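Local coordinates for protein ATP-dependent DNA helicase (Mycobacterium smegmatis, PDB 5V9X) that couples ATP hydrolysis to 3'-to-5' movement along single-stranded DNA and unwinds RNA:DNA hybrids, at residues Leu225-Val229 with Ala407-Gln411; Ser259-Pro265 with Met655-Ala661; Pro457-Asp462 with Glu826-Glu830. One frame throughout, in Å; residues are numbered along the deposited sequence.

Contact 1: Leu225-Val229 with Ala407-Gln411; sequences LSATV and ASGLQ
Q411 and T228 make the polar link of this contact. Q411 NE2 donates to T228 OG1 at 3.3 Å, with an angle of 160° at the hydrogen. The hydroxyl oxygen lies close to the amide plane of Q411. The glutamine chain bends at chi2 (-73°), which carries its amide across to the loop after strand 221-226.

A second set of polar bonds shapes that loop. S226 OG accepts from the backbone N of T228 at 3.1 Å, an ST turn. T228 OG1 also gives S226 OG a weak bond of 3.5 Å.

S226, A227 and T228 spell the SAT sequence of helicase motif III in the first RecA-like domain. Q411 opens the QRVGRAGH sequence of motif VI, on helix 406-413 of the second. The contact therefore spans the cleft between the two domains. A227 lies beside the bound AMP-PNP, and H194, in the DEVH sequence of motif II, touches both T228 and Q411.

The apolar contacts are few. T228 CB meets A407 CB at 3.9 Å. T228 CG2 reaches the first turn of the helix near A407 O, and it also approaches L410 CB at 4.2 Å. A227 CB lies 4.0 Å from Q411 NE2.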
loop_
_atom_site.group_PDB
_atom_site.type_symbol
_atom_site.label_atom_id
_atom_site.label_comp_id
_atom_site.label_asym_id
_atom_site.label_seq_id
_atom_site.Cartn_x
_atom_site.Cartn_y
_atom_site.Cartn_z
ATOM N N LEU A 225 15.271 2.344 4.981
ATOM C CA LEU A 225 15.658 1.207 4.158
ATOM C C LEU A 225 14.530 0.870 3.194
ATOM O O LEU A 225 13.359 0.869 3.580
ATOM C CB LEU A 225 15.973 -0.021 5.023
ATOM C CG LEU A 225 16.865 0.206 6.242
ATOM C CD1 LEU A 225 16.893 -1.027 7.129
ATOM C CD2 LEU A 225 18.264 0.582 5.798
ATOM N N SER A 226 14.889 0.585 1.944
ATOM C CA SER A 226 13.920 0.135 0.952
ATOM C C SER A 226 14.642 -0.248 -0.329
ATOM O O SER A 226 15.608 0.411 -0.725
ATOM C CB SER A 226 12.870 1.212 0.651
ATOM O OG SER A 226 11.972 0.771 -0.355
ATOM N N ALA A 227 14.167 -1.314 -0.965
ATOM C CA ALA A 227 14.646 -1.716 -2.278
ATOM C C ALA A 227 13.924 -1.006 -3.413
ATOM O O ALA A 227 14.340 -1.135 -4.571
ATOM C CB ALA A 227 14.493 -3.229 -2.450
ATOM N N THR A 228 12.855 -0.265 -3.114
ATOM C CA THR A 228 11.983 0.339 -4.124
ATOM C C THR A 228 11.737 1.798 -3.739
ATOM O O THR A 228 10.723 2.128 -3.119
ATOM C CB THR A 228 10.678 -0.450 -4.245
ATOM O OG1 THR A 228 10.086 -0.594 -2.947
ATOM C CG2 THR A 228 10.944 -1.831 -4.824
ATOM N N VAL A 229 12.668 2.669 -4.116
ATOM C CA VAL A 229 12.617 4.085 -3.768
ATOM C C VAL A 229 12.592 4.898 -5.052
ATOM O O VAL A 229 13.531 4.829 -5.856
ATOM C CB VAL A 229 13.805 4.506 -2.890
ATOM C CG1 VAL A 229 13.718 5.990 -2.565
ATOM C CG2 VAL A 229 13.847 3.682 -1.619
ATOM N N ALA A 407 6.283 -2.088 -7.574
ATOM C CA ALA A 407 7.139 -2.125 -6.393
ATOM C C ALA A 407 6.806 -3.317 -5.506
ATOM O O ALA A 407 7.709 -4.009 -5.018
ATOM C CB ALA A 407 7.014 -0.818 -5.612
ATOM N N SER A 408 5.514 -3.582 -5.291
ATOM C CA SER A 408 5.136 -4.709 -4.445
ATOM C C SER A 408 5.555 -6.032 -5.075
ATOM O O SER A 408 6.041 -6.929 -4.377
ATOM C CB SER A 408 3.631 -4.689 -4.174
ATOM O OG SER A 408 2.895 -5.083 -5.316
ATOM N N GLY A 409 5.384 -6.168 -6.393
ATOM C CA GLY A 409 5.851 -7.369 -7.068
ATOM C C GLY A 409 7.337 -7.606 -6.875
ATOM O O GLY A 409 7.782 -8.748 -6.741
ATOM N N LEU A 410 8.126 -6.528 -6.857
ATOM C CA LEU A 410 9.551 -6.651 -6.570
ATOM C C LEU A 410 9.799 -6.997 -5.109
ATOM O O LEU A 410 10.765 -7.703 -4.795
ATOM C CB LEU A 410 10.274 -5.354 -6.933
ATOM C CG LEU A 410 10.498 -5.077 -8.418
ATOM C CD1 LEU A 410 10.971 -3.651 -8.625
ATOM C CD2 LEU A 410 11.502 -6.063 -8.991
ATOM N N GLN A 411 8.951 -6.505 -4.206
ATOM C CA GLN A 411 9.108 -6.832 -2.794
ATOM C C GLN A 411 8.645 -8.254 -2.496
ATOM O O GLN A 411 9.301 -8.978 -1.738
ATOM C CB GLN A 411 8.340 -5.824 -1.937
ATOM C CG GLN A 411 8.944 -4.426 -1.934
ATOM C CD GLN A 411 10.224 -4.337 -1.118
ATOM O OE1 GLN A 411 10.701 -5.335 -0.568
ATOM N NE2 GLN A 411 10.787 -3.136 -1.033
#

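Contact 2: Ser259-Pro265 with Met655-Ala661; sequences SVQVPVP and MGFAGYA
Y660 and P265 lie side by side at the C-terminal end of this contact, pointing the same way. P265 CA sits over one face of the Y660 ring, 3.9 Å from its centroid, in a CH-pi contact. It is displaced toward the rim of the ring. P263 O comes to the ring from the edge, near the ring plane. The CD2 side of the ring thus lies along the bend that 263-265 makes after the strand. Y660 CG is anti to its carbonyl carbon (chi1 -58°), which turns the ring toward this bend. N664, one turn along the next helix, bonds to V264 O and Y660 O and ties the two segments together from outside.

Further back, V260 and F657 point to one side of the sheet. V260 CB meets F657 CD1 at 4.1 Å, and helix 433-448 covers both. Q261 and A658 point to the other side, with Q261 CG 3.8 Å from A658 CB. V262 CG2 packs on A661 CB at 4.0 Å.

Backbone bonds join the strands between these pairs. A658 N donates to V260 O, V262 N to A658 O at 3.2 Å, and Y660 N to V262 O. G656 O takes two donors, V260 N and S259 OG; the hydroxyl approaches in the carbonyl plane at 3.0 Å. G656 has positive phi and ends the preceding helix in a Schellman motif. The pairing is parallel and adds 657-659 as an edge strand to the parallel sheet of the second RecA-like domain.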
loop_
_atom_site.group_PDB
_atom_site.type_symbol
_atom_site.label_atom_id
_atom_site.label_comp_id
_atom_site.label_asym_id
_atom_site.label_seq_id
_atom_site.Cartn_x
_atom_site.Cartn_y
_atom_site.Cartn_z
ATOM N N SER A 259 8.246 -15.308 -14.489
ATOM C CA SER A 259 7.512 -16.202 -15.369
ATOM C C SER A 259 6.021 -15.928 -15.233
ATOM O O SER A 259 5.528 -15.686 -14.128
ATOM C CB SER A 259 7.819 -17.666 -15.036
ATOM O OG SER A 259 6.918 -18.540 -15.688
ATOM N N VAL A 260 5.314 -15.963 -16.361
ATOM C CA VAL A 260 3.865 -15.789 -16.404
ATOM C C VAL A 260 3.280 -17.065 -16.990
ATOM O O VAL A 260 3.399 -17.314 -18.196
ATOM C CB VAL A 260 3.449 -14.563 -17.228
ATOM C CG1 VAL A 260 1.934 -14.475 -17.317
ATOM C CG2 VAL A 260 4.015 -13.296 -16.617
ATOM N N GLN A 261 2.645 -17.871 -16.144
ATOM C CA GLN A 261 2.141 -19.181 -16.530
ATOM C C GLN A 261 0.622 -19.146 -16.647
ATOM O O GLN A 261 -0.067 -18.663 -15.741
ATOM C CB GLN A 261 2.580 -20.248 -15.522
ATOM C CG GLN A 261 4.096 -20.386 -15.410
ATOM C CD GLN A 261 4.532 -21.483 -14.451
ATOM O OE1 GLN A 261 3.711 -22.255 -13.956
ATOM N NE2 GLN A 261 5.833 -21.555 -14.188
ATOM N N VAL A 262 0.112 -19.651 -17.768
ATOM C CA VAL A 262 -1.322 -19.802 -18.003
ATOM C C VAL A 262 -1.604 -21.275 -18.278
ATOM O O VAL A 262 -1.232 -21.790 -19.343
ATOM C CB VAL A 262 -1.799 -18.913 -19.163
ATOM C CG1 VAL A 262 -3.225 -19.270 -19.551
ATOM C CG2 VAL A 262 -1.703 -17.447 -18.778
ATOM N N PRO A 263 -2.254 -21.991 -17.356
ATOM C CA PRO A 263 -2.364 -23.452 -17.503
ATOM C C PRO A 263 -3.332 -23.908 -18.585
ATOM O O PRO A 263 -3.248 -25.069 -19.005
ATOM C CB PRO A 263 -2.835 -23.914 -16.114
ATOM C CG PRO A 263 -2.587 -22.744 -15.196
ATOM C CD PRO A 263 -2.746 -21.529 -16.048
ATOM N N VAL A 264 -4.241 -23.054 -19.048
ATOM C CA VAL A 264 -5.276 -23.480 -19.989
ATOM C C VAL A 264 -4.935 -22.999 -21.397
ATOM O O VAL A 264 -4.282 -21.958 -21.555
ATOM C CB VAL A 264 -6.663 -22.980 -19.553
ATOM C CG1 VAL A 264 -7.030 -23.553 -18.195
ATOM C CG2 VAL A 264 -6.694 -21.469 -19.507
ATOM N N PRO A 265 -5.353 -23.722 -22.446
ATOM C CA PRO A 265 -5.011 -23.308 -23.815
ATOM C C PRO A 265 -5.837 -22.134 -24.318
ATOM O O PRO A 265 -5.387 -21.379 -25.185
ATOM C CB PRO A 265 -5.285 -24.573 -24.639
ATOM C CG PRO A 265 -6.344 -25.284 -23.872
ATOM C CD PRO A 265 -6.042 -25.025 -22.421
ATOM N N MET A 655 9.887 -12.379 -21.034
ATOM C CA MET A 655 9.072 -12.175 -19.847
ATOM C C MET A 655 8.850 -13.455 -19.059
ATOM O O MET A 655 8.285 -13.397 -17.961
ATOM C CB MET A 655 7.712 -11.583 -20.227
ATOM C CG MET A 655 7.782 -10.158 -20.711
ATOM S SD MET A 655 6.204 -9.560 -21.324
ATOM C CE MET A 655 6.696 -7.930 -21.869
ATOM N N GLY A 656 9.273 -14.600 -19.588
ATOM C CA GLY A 656 9.057 -15.862 -18.913
ATOM C C GLY A 656 7.709 -16.492 -19.162
ATOM O O GLY A 656 7.276 -17.326 -18.361
ATOM N N PHE A 657 7.025 -16.111 -20.241
ATOM C CA PHE A 657 5.748 -16.723 -20.593
ATOM C C PHE A 657 5.888 -18.236 -20.682
ATOM O O PHE A 657 6.829 -18.750 -21.292
ATOM C CB PHE A 657 5.247 -16.163 -21.928
ATOM C CG PHE A 657 4.514 -14.851 -21.810
ATOM C CD1 PHE A 657 4.951 -13.866 -20.938
ATOM C CD2 PHE A 657 3.398 -14.598 -22.592
ATOM C CE1 PHE A 657 4.277 -12.664 -20.837
ATOM C CE2 PHE A 657 2.723 -13.397 -22.497
ATOM C CZ PHE A 657 3.163 -12.430 -21.618
ATOM N N ALA A 658 4.949 -18.949 -20.064
ATOM C CA ALA A 658 5.009 -20.402 -20.023
ATOM C C ALA A 658 3.600 -20.975 -20.046
ATOM O O ALA A 658 2.623 -20.292 -19.729
ATOM C CB ALA A 658 5.770 -20.900 -18.787
ATOM N N GLY A 659 3.510 -22.248 -20.420
ATOM C CA GLY A 659 2.231 -22.919 -20.532
ATOM C C GLY A 659 1.536 -22.591 -21.835
ATOM O O GLY A 659 1.887 -23.129 -22.889
ATOM N N TYR A 660 0.542 -21.704 -21.773
ATOM C CA TYR A 660 -0.134 -21.200 -22.962
ATOM C C TYR A 660 -0.278 -19.685 -22.900
ATOM O O TYR A 660 -1.215 -19.119 -23.470
ATOM C CB TYR A 660 -1.502 -21.855 -23.141
ATOM C CG TYR A 660 -1.466 -23.361 -23.240
ATOM C CD1 TYR A 660 -0.945 -23.992 -24.364
ATOM C CD2 TYR A 660 -1.967 -24.155 -22.219
ATOM C CE1 TYR A 660 -0.918 -25.371 -24.461
ATOM C CE2 TYR A 660 -1.948 -25.532 -22.307
ATOM C CZ TYR A 660 -1.422 -26.136 -23.429
ATOM O OH TYR A 660 -1.400 -27.509 -23.516
ATOM N N ALA A 661 0.645 -19.013 -22.207
ATOM C CA ALA A 661 0.541 -17.568 -22.052
ATOM C C ALA A 661 0.727 -16.840 -23.379
ATOM O O ALA A 661 0.110 -15.792 -23.599
ATOM C CB ALA A 661 1.559 -17.080 -21.023
#

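Contact 3: Pro457-Asp462 with Glu826-Glu830; sequences PANPLD and EAVRE
E826 meets L461, and R829 meets P460, at the turn that leads into helix 461-471. The close part of the contact centres on the E826 carboxylate. Its OE1 accepts a weak bond from L461 N at 3.2 Å, with an angle of 156° at the hydrogen. L461 is the first residue of the helix and P460 its N-cap, so the positive end of the helix dipole would probably favour a charged carboxylate here. A bend at chi2 (54°) folds E826 back toward this amide. The plane of the D462 carboxylate is 38° from that of E826. D462 CG packs on E826 CG at 4.0 Å, while D462 OD2 is held in salt bridges with R786 and K200. The like charges stay 4.3 Å apart, between D462 OD1 and E826 OE2.

R829 makes a salt bridge with E826 one turn earlier on its own helix, and E826 lies at the edge of the guanidinium, in its plane. D834 takes R829 NH1. A458 O sits over one face of the guanidinium, 3.7 Å from R829 NE. P460 CB approaches R829 NH2 at 3.7 Å.

The other side is looser. A458 is exposed, and its side chain stays apart from the helix. P457 CB is 3.9 Å from R829 NH1.

Helix 822-835 packs here against the start of helix 461-471. The start of helix 200-213 also meets this site: A203 touches P460, and K200 makes salt bridges with D462 and E830. Helix 774-786 flanks D462 and E830 through C783.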
loop_
_atom_site.group_PDB
_atom_site.type_symbol
_atom_site.label_atom_id
_atom_site.label_comp_id
_atom_site.label_asym_id
_atom_site.label_seq_id
_atom_site.Cartn_x
_atom_site.Cartn_y
_atom_site.Cartn_z
ATOM N N PRO A 457 1.564 13.056 0.701
ATOM C CA PRO A 457 0.366 13.891 0.849
ATOM C C PRO A 457 0.665 15.132 1.677
ATOM O O PRO A 457 1.294 15.062 2.734
ATOM C CB PRO A 457 -0.625 12.960 1.556
ATOM C CG PRO A 457 -0.205 11.590 1.133
ATOM C CD PRO A 457 1.299 11.642 1.018
ATOM N N ALA A 458 0.218 16.280 1.181
ATOM C CA ALA A 458 0.540 17.572 1.771
ATOM C C ALA A 458 -0.579 18.031 2.696
ATOM O O ALA A 458 -1.754 18.017 2.314
ATOM C CB ALA A 458 0.784 18.617 0.681
ATOM N N ASN A 459 -0.203 18.435 3.907
ATOM C CA ASN A 459 -1.116 19.009 4.889
ATOM C C ASN A 459 -2.390 18.187 5.120
ATOM O O ASN A 459 -3.499 18.707 4.993
ATOM C CB ASN A 459 -1.479 20.433 4.487
ATOM C CG ASN A 459 -0.257 21.303 4.258
ATOM O OD1 ASN A 459 0.811 21.050 4.814
ATOM N ND2 ASN A 459 -0.409 22.335 3.436
ATOM N N PRO A 460 -2.262 16.893 5.480
ATOM C CA PRO A 460 -3.470 16.113 5.793
ATOM C C PRO A 460 -4.019 16.459 7.169
ATOM O O PRO A 460 -3.553 15.935 8.186
ATOM C CB PRO A 460 -2.979 14.662 5.717
ATOM C CG PRO A 460 -1.540 14.738 6.060
ATOM C CD PRO A 460 -1.043 16.064 5.551
ATOM N N LEU A 461 -5.031 17.333 7.200
ATOM C CA LEU A 461 -5.460 17.947 8.455
ATOM C C LEU A 461 -6.029 16.936 9.443
ATOM O O LEU A 461 -5.921 17.140 10.658
ATOM C CB LEU A 461 -6.494 19.038 8.177
ATOM C CG LEU A 461 -6.016 20.233 7.355
ATOM C CD1 LEU A 461 -7.114 21.281 7.267
ATOM C CD2 LEU A 461 -4.746 20.824 7.950
ATOM N N ASP A 462 -6.645 15.854 8.957
ATOM C CA ASP A 462 -7.224 14.881 9.880
ATOM C C ASP A 462 -6.141 14.167 10.677
ATOM O O ASP A 462 -6.311 13.918 11.877
ATOM C CB ASP A 462 -8.101 13.882 9.123
ATOM C CG ASP A 462 -7.354 13.150 8.020
ATOM O OD1 ASP A 462 -6.142 13.396 7.836
ATOM O OD2 ASP A 462 -7.990 12.321 7.333
ATOM N N GLU A 826 -10.388 18.785 3.919
ATOM C CA GLU A 826 -9.463 17.659 3.825
ATOM C C GLU A 826 -10.037 16.534 2.974
ATOM O O GLU A 826 -9.303 15.887 2.218
ATOM C CB GLU A 826 -9.104 17.155 5.223
ATOM C CG GLU A 826 -8.233 15.908 5.234
ATOM C CD GLU A 826 -6.964 16.057 4.406
ATOM O OE1 GLU A 826 -6.433 17.184 4.300
ATOM O OE2 GLU A 826 -6.494 15.037 3.857
ATOM N N ALA A 827 -11.344 16.285 3.080
ATOM C CA ALA A 827 -11.976 15.286 2.225
ATOM C C ALA A 827 -11.813 15.647 0.753
ATOM O O ALA A 827 -11.474 14.792 -0.074
ATOM C CB ALA A 827 -13.454 15.142 2.588
ATOM N N VAL A 828 -12.042 16.918 0.410
ATOM C CA VAL A 828 -11.815 17.369 -0.960
ATOM C C VAL A 828 -10.333 17.288 -1.307
ATOM O O VAL A 828 -9.963 16.956 -2.440
ATOM C CB VAL A 828 -12.366 18.794 -1.154
ATOM C CG1 VAL A 828 -12.145 19.260 -2.576
ATOM C CG2 VAL A 828 -13.845 18.847 -0.825
ATOM N N ARG A 829 -9.464 17.581 -0.338
ATOM C CA ARG A 829 -8.026 17.510 -0.578
ATOM C C ARG A 829 -7.593 16.085 -0.907
ATOM O O ARG A 829 -6.799 15.868 -1.830
ATOM C CB ARG A 829 -7.276 18.047 0.644
ATOM C CG ARG A 829 -5.879 18.592 0.378
ATOM C CD ARG A 829 -4.845 17.487 0.288
ATOM N NE ARG A 829 -4.978 16.505 1.360
ATOM C CZ ARG A 829 -4.416 15.301 1.334
ATOM N NH1 ARG A 829 -3.686 14.933 0.290
ATOM N NH2 ARG A 829 -4.587 14.462 2.349
ATOM N N GLU A 830 -8.108 15.097 -0.170
ATOM C CA GLU A 830 -7.706 13.715 -0.418
ATOM C C GLU A 830 -8.228 13.213 -1.758
ATOM O O GLU A 830 -7.492 12.566 -2.512
ATOM C CB GLU A 830 -8.188 12.804 0.712
ATOM C CG GLU A 830 -7.818 11.341 0.492
ATOM C CD GLU A 830 -8.271 10.423 1.612
ATOM O OE1 GLU A 830 -8.984 10.891 2.523
ATOM O OE2 GLU A 830 -7.911 9.227 1.577
#

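The segments come in the order 225-229, 259-265, 407-411, 457-462, 655-661, 826-830. Contacts 1 and 2 cross along the chain, as do contacts 2 and 3, while contact 1 closes before contact 3 opens. Contact 1 joins the two RecA-like domains beside the nucleotide. Contact 2 lies about 25 Å from it, centre to centre, at the edge of the second domain's sheet. The centre of contact 3 is about 26 Å from that of contact 1, and it joins the winged-helix and DEAD/H-associated family regions. Contacts 2 and 3, about 43 Å apart between centres, lie on opposite sides of the chain's centre. Contact 2 thus brings a late part of the chain back onto the motor, while contact 3 ties two later regions to each other.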